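Side-chain contacts in esterase (Capnocytophaga ochracea, PDB 4W9R), which is of unknown function but belongs to a putative esterase family with the alpha/beta-hydrolase fold: residues 234-239 against 272-277; 261-266 against 278-283. All coordinates share one frame; numbering follows the deposited sequence.

Interaction 1. Residues 234-239 against 272-277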
ATOM      1  N   ASP B 234      13.790  -3.787   8.129  1.00 27.92           N
ATOM      2  CA  ASP B 234      13.690  -3.078   9.407  1.00 35.11           C
ATOM      3  C   ASP B 234      15.035  -2.675  10.023  1.00 39.39           C
ATOM      4  O   ASP B 234      15.132  -1.636  10.678  1.00 47.32           O
ATOM      5  CB  ASP B 234      12.913  -3.932  10.410  1.00 36.30           C
ATOM      6  CG  ASP B 234      12.658  -3.209  11.716  1.00 44.71           C
ATOM      7  OD1 ASP B 234      11.756  -2.345  11.750  1.00 45.79           O
ATOM      8  OD2 ASP B 234      13.357  -3.505  12.709  1.00 43.51           O
ATOM      9  N   ILE B 235      16.062  -3.491   9.816  1.00 29.10           N
ATOM     10  CA  ILE B 235      17.384  -3.216  10.375  1.00 21.62           C
ATOM     11  C   ILE B 235      17.986  -1.922   9.809  1.00 29.97           C
ATOM     12  O   ILE B 235      18.861  -1.312  10.424  1.00 33.34           O
ATOM     13  CB  ILE B 235      18.355  -4.397  10.118  1.00 28.56           C
ATOM     14  CG1 ILE B 235      19.622  -4.264  10.969  1.00 32.99           C
ATOM     15  CG2 ILE B 235      18.698  -4.510   8.640  1.00 35.30           C
ATOM     16  CD1 ILE B 235      19.355  -4.217  12.458  1.00 27.43           C
ATOM     17  N   TYR B 236      17.497  -1.500   8.647  1.00 26.20           N
ATOM     18  CA  TYR B 236      18.010  -0.308   7.978  1.00 26.39           C
ATOM     19  C   TYR B 236      17.501   0.971   8.638  1.00 29.89           C
ATOM     20  O   TYR B 236      18.091   2.039   8.471  1.00 31.75           O
ATOM     21  CB  TYR B 236      17.619  -0.326   6.497  1.00 30.48           C
ATOM     22  CG  TYR B 236      18.308   0.714   5.640  1.00 24.77           C
ATOM     23  CD1 TYR B 236      17.747   1.970   5.446  1.00 24.44           C
ATOM     24  CD2 TYR B 236      19.511   0.431   5.005  1.00 27.34           C
ATOM     25  CE1 TYR B 236      18.371   2.920   4.658  1.00 27.07           C
ATOM     26  CE2 TYR B 236      20.140   1.373   4.211  1.00 32.95           C
ATOM     27  CZ  TYR B 236      19.567   2.616   4.042  1.00 35.28           C
ATOM     28  OH  TYR B 236      20.191   3.556   3.255  1.00 38.34           O
ATOM     29  N   LYS B 237      16.406   0.852   9.384  1.00 28.21           N
ATOM     30  CA  LYS B 237      15.774   2.003  10.027  1.00 32.19           C
ATOM     31  C   LYS B 237      16.735   2.761  10.939  1.00 32.57           C
ATOM     32  O   LYS B 237      17.635   2.167  11.534  1.00 38.09           O
ATOM     33  CB  LYS B 237      14.549   1.562  10.837  1.00 26.49           C
ATOM     34  CG  LYS B 237      13.304   1.272  10.011  1.00 23.78           C
ATOM     35  CD  LYS B 237      12.109   1.001  10.917  1.00 27.82           C
ATOM     36  CE  LYS B 237      10.856   0.667  10.119  1.00 31.57           C
ATOM     37  NZ  LYS B 237      10.979  -0.619   9.377  1.00 38.27           N
ATOM     38  N   PRO B 238      16.550   4.085  11.039  1.00 35.05           N
ATOM     39  CA  PRO B 238      17.317   4.909  11.978  1.00 31.71           C
ATOM     40  C   PRO B 238      17.046   4.506  13.423  1.00 35.37           C
ATOM     41  O   PRO B 238      16.021   3.883  13.700  1.00 35.97           O
ATOM     42  CB  PRO B 238      16.809   6.327  11.701  1.00 24.73           C
ATOM     43  CG  PRO B 238      16.253   6.271  10.317  1.00 31.84           C
ATOM     44  CD  PRO B 238      15.666   4.899  10.190  1.00 34.24           C
ATOM     45  N   ILE B 239      17.948   4.862  14.330  1.00 40.17           N
ATOM     46  CA  ILE B 239      17.764   4.539  15.738  1.00 38.75           C
ATOM     47  C   ILE B 239      16.794   5.525  16.378  1.00 39.89           C
ATOM     48  O   ILE B 239      17.036   6.733  16.386  1.00 41.39           O
ATOM     49  CB  ILE B 239      19.099   4.560  16.504  1.00 38.32           C
ATOM     50  CG1 ILE B 239      20.104   3.613  15.846  1.00 34.15           C
ATOM     51  CG2 ILE B 239      18.885   4.182  17.962  1.00 34.37           C
ATOM     52  CD1 ILE B 239      21.459   3.600  16.518  1.00 30.55           C
ATOM     53  N   VAL B 272      24.138  -4.310   1.593  1.00 35.47           N
ATOM     54  CA  VAL B 272      24.593  -2.962   1.263  1.00 38.37           C
ATOM     55  C   VAL B 272      25.381  -2.330   2.408  1.00 41.58           C
ATOM     56  O   VAL B 272      25.167  -2.649   3.579  1.00 35.72           O
ATOM     57  CB  VAL B 272      23.412  -2.034   0.905  1.00 41.10           C
ATOM     58  CG1 VAL B 272      22.701  -2.533  -0.342  1.00 50.35           C
ATOM     59  CG2 VAL B 272      22.441  -1.925   2.072  1.00 40.74           C
ATOM     60  N   LYS B 273      26.289  -1.424   2.062  1.00 39.23           N
ATOM     61  CA  LYS B 273      27.066  -0.709   3.066  1.00 37.00           C
ATOM     62  C   LYS B 273      26.470   0.678   3.267  1.00 40.32           C
ATOM     63  O   LYS B 273      26.561   1.536   2.389  1.00 42.30           O
ATOM     64  CB  LYS B 273      28.534  -0.598   2.647  1.00 34.90           C
ATOM     65  CG  LYS B 273      29.209  -1.927   2.351  1.00 54.81           C
ATOM     66  CD  LYS B 273      30.585  -1.717   1.732  1.00 74.04           C
ATOM     67  CE  LYS B 273      31.260  -3.040   1.402  1.00 79.22           C
ATOM     68  NZ  LYS B 273      31.537  -3.849   2.621  1.00 80.60           N
ATOM     69  N   LYS B 274      25.866   0.895   4.430  1.00 36.78           N
ATOM     70  CA  LYS B 274      25.196   2.157   4.704  1.00 29.89           C
ATOM     71  C   LYS B 274      26.119   3.134   5.417  1.00 35.97           C
ATOM     72  O   LYS B 274      26.655   2.830   6.482  1.00 49.76           O
ATOM     73  CB  LYS B 274      23.936   1.928   5.541  1.00 27.94           C
ATOM     74  CG  LYS B 274      23.184   3.211   5.875  1.00 33.53           C
ATOM     75  CD  LYS B 274      21.962   2.946   6.738  1.00 26.81           C
ATOM     76  CE  LYS B 274      21.160   4.222   6.951  1.00 30.13           C
ATOM     77  NZ  LYS B 274      19.919   3.984   7.736  1.00 24.29           N
ATOM     78  N   VAL B 275      26.307   4.304   4.816  1.00 37.85           N
ATOM     79  CA  VAL B 275      27.022   5.388   5.472  1.00 37.36           C
ATOM     80  C   VAL B 275      26.249   5.791   6.716  1.00 39.39           C
ATOM     81  O   VAL B 275      25.053   6.077   6.633  1.00 41.59           O
ATOM     82  CB  VAL B 275      27.196   6.607   4.549  1.00 32.61           C
ATOM     83  CG1 VAL B 275      27.885   7.742   5.293  1.00 32.58           C
ATOM     84  CG2 VAL B 275      27.978   6.224   3.304  1.00 28.60           C
ATOM     85  N   PRO B 276      26.921   5.795   7.877  1.00 37.80           N
ATOM     86  CA  PRO B 276      26.248   6.116   9.139  1.00 35.88           C
ATOM     87  C   PRO B 276      25.614   7.501   9.114  1.00 40.48           C
ATOM     88  O   PRO B 276      26.267   8.482   8.758  1.00 43.06           O
ATOM     89  CB  PRO B 276      27.380   6.053  10.167  1.00 40.34           C
ATOM     90  CG  PRO B 276      28.392   5.146   9.554  1.00 38.55           C
ATOM     91  CD  PRO B 276      28.329   5.417   8.082  1.00 36.34           C
ATOM     92  N   ILE B 277      24.341   7.565   9.488  1.00 35.08           N
ATOM     93  CA  ILE B 277      23.609   8.822   9.509  1.00 30.21           C
ATOM     94  C   ILE B 277      23.884   9.584  10.801  1.00 37.30           C
ATOM     95  O   ILE B 277      24.110   8.981  11.851  1.00 39.86           O
ATOM     96  CB  ILE B 277      22.099   8.594   9.345  1.00 34.97           C
ATOM     97  CG1 ILE B 277      21.585   7.626  10.411  1.00 36.02           C
ATOM     98  CG2 ILE B 277      21.800   8.053   7.955  1.00 22.60           C
ATOM     99  CD1 ILE B 277      20.100   7.355  10.321  1.00 36.67           C
TER
HETATM  100  O   HOH W   1      20.089   3.582  10.380  1.00 36.58           O
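Lys274 lies across one face of the Tyr236 ring and ends on the backbone of the residue that carries it. With CG anti to the backbone N (chi1 180°) and every later torsion extended, the chain runs straight over the ring: CD packs 3.5 Å from Tyr236 CE2, nearer the rim than the centre. NZ sits 3.8 Å from the Tyr236 ring centroid, 21° off the normal, a cation-pi contact. The same NZ donates 2.8 Å to Tyr236 O, nearly in line with the carbonyl (164°), and 2.7 Å to water 1, which probably donates to Lys237 O. Cut back to an alanine here, the chain would probably leave Tyr236 O without its ammonium donor and that ring face without its cover. Beyond the water the packing is looser: across the two segments Pro238 meets a single methyl, Ile277 CD1, 3.7 Å from its CB, though Asn279 and Asp280 pack on it as well. Lys237 points away from 272-277 and packs on Ser216 of the second subunit. The contact marks the exit from the alpha/beta-hydrolase domain, where the loop after helix 217-232 meets the C-terminal helical region.

Interaction 2. Residues 261-266 against 278-283; sequences NKYNTI and LNDVMA
Asp280 reaches across to the hydroxyl of Tyr263, joining two consecutive helices, 255-270 and 278-290, in the all-helical region that follows the alpha/beta-hydrolase domain. The backbones stay apart, with the CA atoms of Lys262 and Asp280 10.0 Å from each other, and polar side chains span the interval. Followed outward, the aspartate finds a partner at each step. Its CB lies 3.6 Å from Tyr263 OH. With chi1 at -74° CG stands beside its own backbone N, anti to the carbonyl carbon, and the carboxylate faces the neighbouring helix; Asp280 CG is 3.5 Å from Tyr263 OH. OD2 then accepts from Tyr263 OH at 2.8 Å, the hydroxyl coming from above the carboxylate plane, 41° out of it. The oxygen lies at the edge of the phenol ring, near its plane, whereas ring and carboxylate stand nearly perpendicular. OD2 also has Lys262 CE at 3.7 Å. The ammonium itself bends off at the last torsion to donate to Ile235 O and Lys237 O, so that its charge, 5.0 Å from OD2 measured at NZ, probably still steadies the buried carboxylate without a direct salt bridge. Tyr263 OH plays a double part, donating to Asp280 OD2 and accepting from Ile277 N at the N-cap of helix 278-290, while the ring behind it packs on Tyr303 of helix 294-306. Asp280 is the third residue after that cap, where the helix N terminus would tend to favour its negative charge. The other oxygen, OD1, takes the backbone N-H of Ile239. It is met as well by Asn279 ND2, 3.1 Å from Asp280 OD1, with an N-H...O angle of 152°.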
ATOM      1  N   ASN B 261      27.601  -3.098  15.269  1.00 40.86           N
ATOM      2  CA  ASN B 261      26.847  -4.323  15.040  1.00 47.18           C
ATOM      3  C   ASN B 261      25.625  -4.075  14.164  1.00 48.31           C
ATOM      4  O   ASN B 261      25.302  -4.884  13.294  1.00 46.81           O
ATOM      5  CB  ASN B 261      26.418  -4.948  16.369  1.00 50.69           C
ATOM      6  CG  ASN B 261      25.537  -6.166  16.184  1.00 67.92           C
ATOM      7  OD1 ASN B 261      26.027  -7.269  15.944  1.00 80.00           O
ATOM      8  ND2 ASN B 261      24.228  -5.973  16.299  1.00 69.27           N
ATOM      9  N   LYS B 262      24.959  -2.948  14.395  1.00 37.32           N
ATOM     10  CA  LYS B 262      23.781  -2.584  13.619  1.00 32.79           C
ATOM     11  C   LYS B 262      24.113  -2.440  12.138  1.00 38.09           C
ATOM     12  O   LYS B 262      23.439  -3.012  11.286  1.00 50.37           O
ATOM     13  CB  LYS B 262      23.168  -1.284  14.140  1.00 39.87           C
ATOM     14  CG  LYS B 262      21.990  -0.785  13.314  1.00 32.57           C
ATOM     15  CD  LYS B 262      21.415   0.500  13.886  1.00 38.45           C
ATOM     16  CE  LYS B 262      20.316   1.064  12.996  1.00 44.43           C
ATOM     17  NZ  LYS B 262      19.135   0.160  12.909  1.00 40.10           N
ATOM     18  N   TYR B 263      25.163  -1.684  11.839  1.00 29.52           N
ATOM     19  CA  TYR B 263      25.542  -1.440  10.455  1.00 33.88           C
ATOM     20  C   TYR B 263      26.219  -2.656   9.827  1.00 39.50           C
ATOM     21  O   TYR B 263      26.208  -2.816   8.606  1.00 44.98           O
ATOM     22  CB  TYR B 263      26.439  -0.205  10.364  1.00 23.04           C
ATOM     23  CG  TYR B 263      25.643   1.081  10.369  1.00 33.21           C
ATOM     24  CD1 TYR B 263      25.106   1.581  11.547  1.00 31.82           C
ATOM     25  CD2 TYR B 263      25.407   1.778   9.191  1.00 29.14           C
ATOM     26  CE1 TYR B 263      24.365   2.750  11.555  1.00 29.79           C
ATOM     27  CE2 TYR B 263      24.670   2.946   9.188  1.00 31.46           C
ATOM     28  CZ  TYR B 263      24.152   3.428  10.373  1.00 36.33           C
ATOM     29  OH  TYR B 263      23.417   4.592  10.376  1.00 40.81           O
ATOM     30  N   ASN B 264      26.797  -3.514  10.661  1.00 41.29           N
ATOM     31  CA  ASN B 264      27.311  -4.792  10.183  1.00 43.97           C
ATOM     32  C   ASN B 264      26.163  -5.722   9.814  1.00 43.17           C
ATOM     33  O   ASN B 264      26.215  -6.419   8.801  1.00 40.83           O
ATOM     34  CB  ASN B 264      28.208  -5.452  11.234  1.00 41.20           C
ATOM     35  CG  ASN B 264      29.567  -4.792  11.336  1.00 48.79           C
ATOM     36  OD1 ASN B 264      30.032  -4.152  10.393  1.00 50.90           O
ATOM     37  ND2 ASN B 264      30.217  -4.953  12.483  1.00 52.00           N
ATOM     38  N   THR B 265      25.126  -5.724  10.648  1.00 41.20           N
ATOM     39  CA  THR B 265      23.937  -6.530  10.404  1.00 36.16           C
ATOM     40  C   THR B 265      23.227  -6.064   9.136  1.00 44.16           C
ATOM     41  O   THR B 265      22.696  -6.875   8.375  1.00 43.87           O
ATOM     42  CB  THR B 265      22.963  -6.468  11.597  1.00 34.97           C
ATOM     43  OG1 THR B 265      23.624  -6.938  12.778  1.00 42.87           O
ATOM     44  CG2 THR B 265      21.735  -7.328  11.335  1.00 25.04           C
ATOM     45  N   ILE B 266      23.226  -4.752   8.914  1.00 34.77           N
ATOM     46  CA  ILE B 266      22.665  -4.185   7.695  1.00 33.63           C
ATOM     47  C   ILE B 266      23.372  -4.754   6.469  1.00 43.35           C
ATOM     48  O   ILE B 266      22.726  -5.155   5.502  1.00 49.71           O
ATOM     49  CB  ILE B 266      22.768  -2.643   7.683  1.00 32.66           C
ATOM     50  CG1 ILE B 266      21.850  -2.036   8.744  1.00 36.83           C
ATOM     51  CG2 ILE B 266      22.403  -2.089   6.315  1.00 19.17           C
ATOM     52  CD1 ILE B 266      21.924  -0.527   8.819  1.00 34.91           C
ATOM     53  N   LEU B 278      23.875  10.912  10.706  1.00 37.69           N
ATOM     54  CA  LEU B 278      24.185  11.784  11.836  1.00 32.05           C
ATOM     55  C   LEU B 278      23.348  11.464  13.073  1.00 34.17           C
ATOM     56  O   LEU B 278      23.829  11.569  14.200  1.00 44.65           O
ATOM     57  CB  LEU B 278      23.984  13.247  11.438  1.00 29.77           C
ATOM     58  CG  LEU B 278      24.511  14.288  12.426  1.00 36.47           C
ATOM     59  CD1 LEU B 278      26.008  14.109  12.633  1.00 30.51           C
ATOM     60  CD2 LEU B 278      24.195  15.693  11.941  1.00 29.54           C
ATOM     61  N   ASN B 279      22.098  11.069  12.852  1.00 35.92           N
ATOM     62  CA  ASN B 279      21.207  10.682  13.940  1.00 39.09           C
ATOM     63  C   ASN B 279      21.751   9.492  14.725  1.00 42.96           C
ATOM     64  O   ASN B 279      21.756   9.499  15.958  1.00 35.28           O
ATOM     65  CB  ASN B 279      19.817  10.357  13.389  1.00 47.83           C
ATOM     66  CG  ASN B 279      18.873   9.829  14.453  1.00 61.13           C
ATOM     67  OD1 ASN B 279      18.237  10.599  15.173  1.00 74.81           O
ATOM     68  ND2 ASN B 279      18.770   8.506  14.551  1.00 45.36           N
ATOM     69  N   ASP B 280      22.216   8.476  14.006  1.00 37.34           N
ATOM     70  CA  ASP B 280      22.740   7.267  14.630  1.00 38.27           C
ATOM     71  C   ASP B 280      24.074   7.521  15.326  1.00 44.75           C
ATOM     72  O   ASP B 280      24.365   6.928  16.365  1.00 45.26           O
ATOM     73  CB  ASP B 280      22.893   6.155  13.591  1.00 43.95           C
ATOM     74  CG  ASP B 280      21.563   5.555  13.179  1.00 45.49           C
ATOM     75  OD1 ASP B 280      20.513   6.128  13.541  1.00 44.71           O
ATOM     76  OD2 ASP B 280      21.568   4.513  12.491  1.00 53.84           O
ATOM     77  N   VAL B 281      24.883   8.402  14.747  1.00 39.12           N
ATOM     78  CA  VAL B 281      26.173   8.740  15.335  1.00 37.27           C
ATOM     79  C   VAL B 281      25.992   9.513  16.637  1.00 35.32           C
ATOM     80  O   VAL B 281      26.613   9.193  17.651  1.00 35.93           O
ATOM     81  CB  VAL B 281      27.038   9.568  14.366  1.00 32.85           C
ATOM     82  CG1 VAL B 281      28.318  10.021  15.051  1.00 30.59           C
ATOM     83  CG2 VAL B 281      27.353   8.759  13.118  1.00 26.00           C
HETATM   84  N   MSE B 282      25.130  10.524  16.607  1.00 35.01           N
HETATM   85  CA  MSE B 282      24.879  11.352  17.782  1.00 33.88           C
HETATM   86  C   MSE B 282      24.213  10.564  18.904  1.00 38.77           C
HETATM   87  O   MSE B 282      24.455  10.828  20.081  1.00 44.27           O
HETATM   88  CB  MSE B 282      24.022  12.562  17.408  1.00 33.22           C
HETATM   89  CG  MSE B 282      24.758  13.585  16.563  1.00 49.31           C
HETATM   90 SE   MSE B 282      26.453  14.108  17.376  1.00 75.01          SE
HETATM   91  CE  MSE B 282      27.100  15.317  15.991  1.00 92.05           C
ATOM     92  N   ALA B 283      23.378   9.600  18.536  1.00 35.04           N
ATOM     93  CA  ALA B 283      22.739   8.735  19.520  1.00 35.58           C
ATOM     94  C   ALA B 283      23.792   7.910  20.246  1.00 42.96           C
ATOM     95  O   ALA B 283      23.711   7.702  21.456  1.00 50.53           O
ATOM     96  CB  ALA B 283      21.715   7.832  18.856  1.00 34.52           C
TER

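Overall arrangement
From the N terminus the chain first builds the mixed sheet and surrounding helices of the alpha/beta-hydrolase domain, and leaves it through helix 217-232 and the loop 234-239. It then passes helix 241-248 and helix 255-270, which holds 261-266. Loop 272-277 comes back to close interaction 1 across 32 residues, and 278-283, directly after it, closes interaction 2 across only 11. The four segments alternate, so the two closures cross, and their centres are 6 Å apart. Both helical segments of interaction 2 also take hold of loop 234-239. Together the contacts tie the exit from the hydrolase domain to the first helices of the C-terminal region.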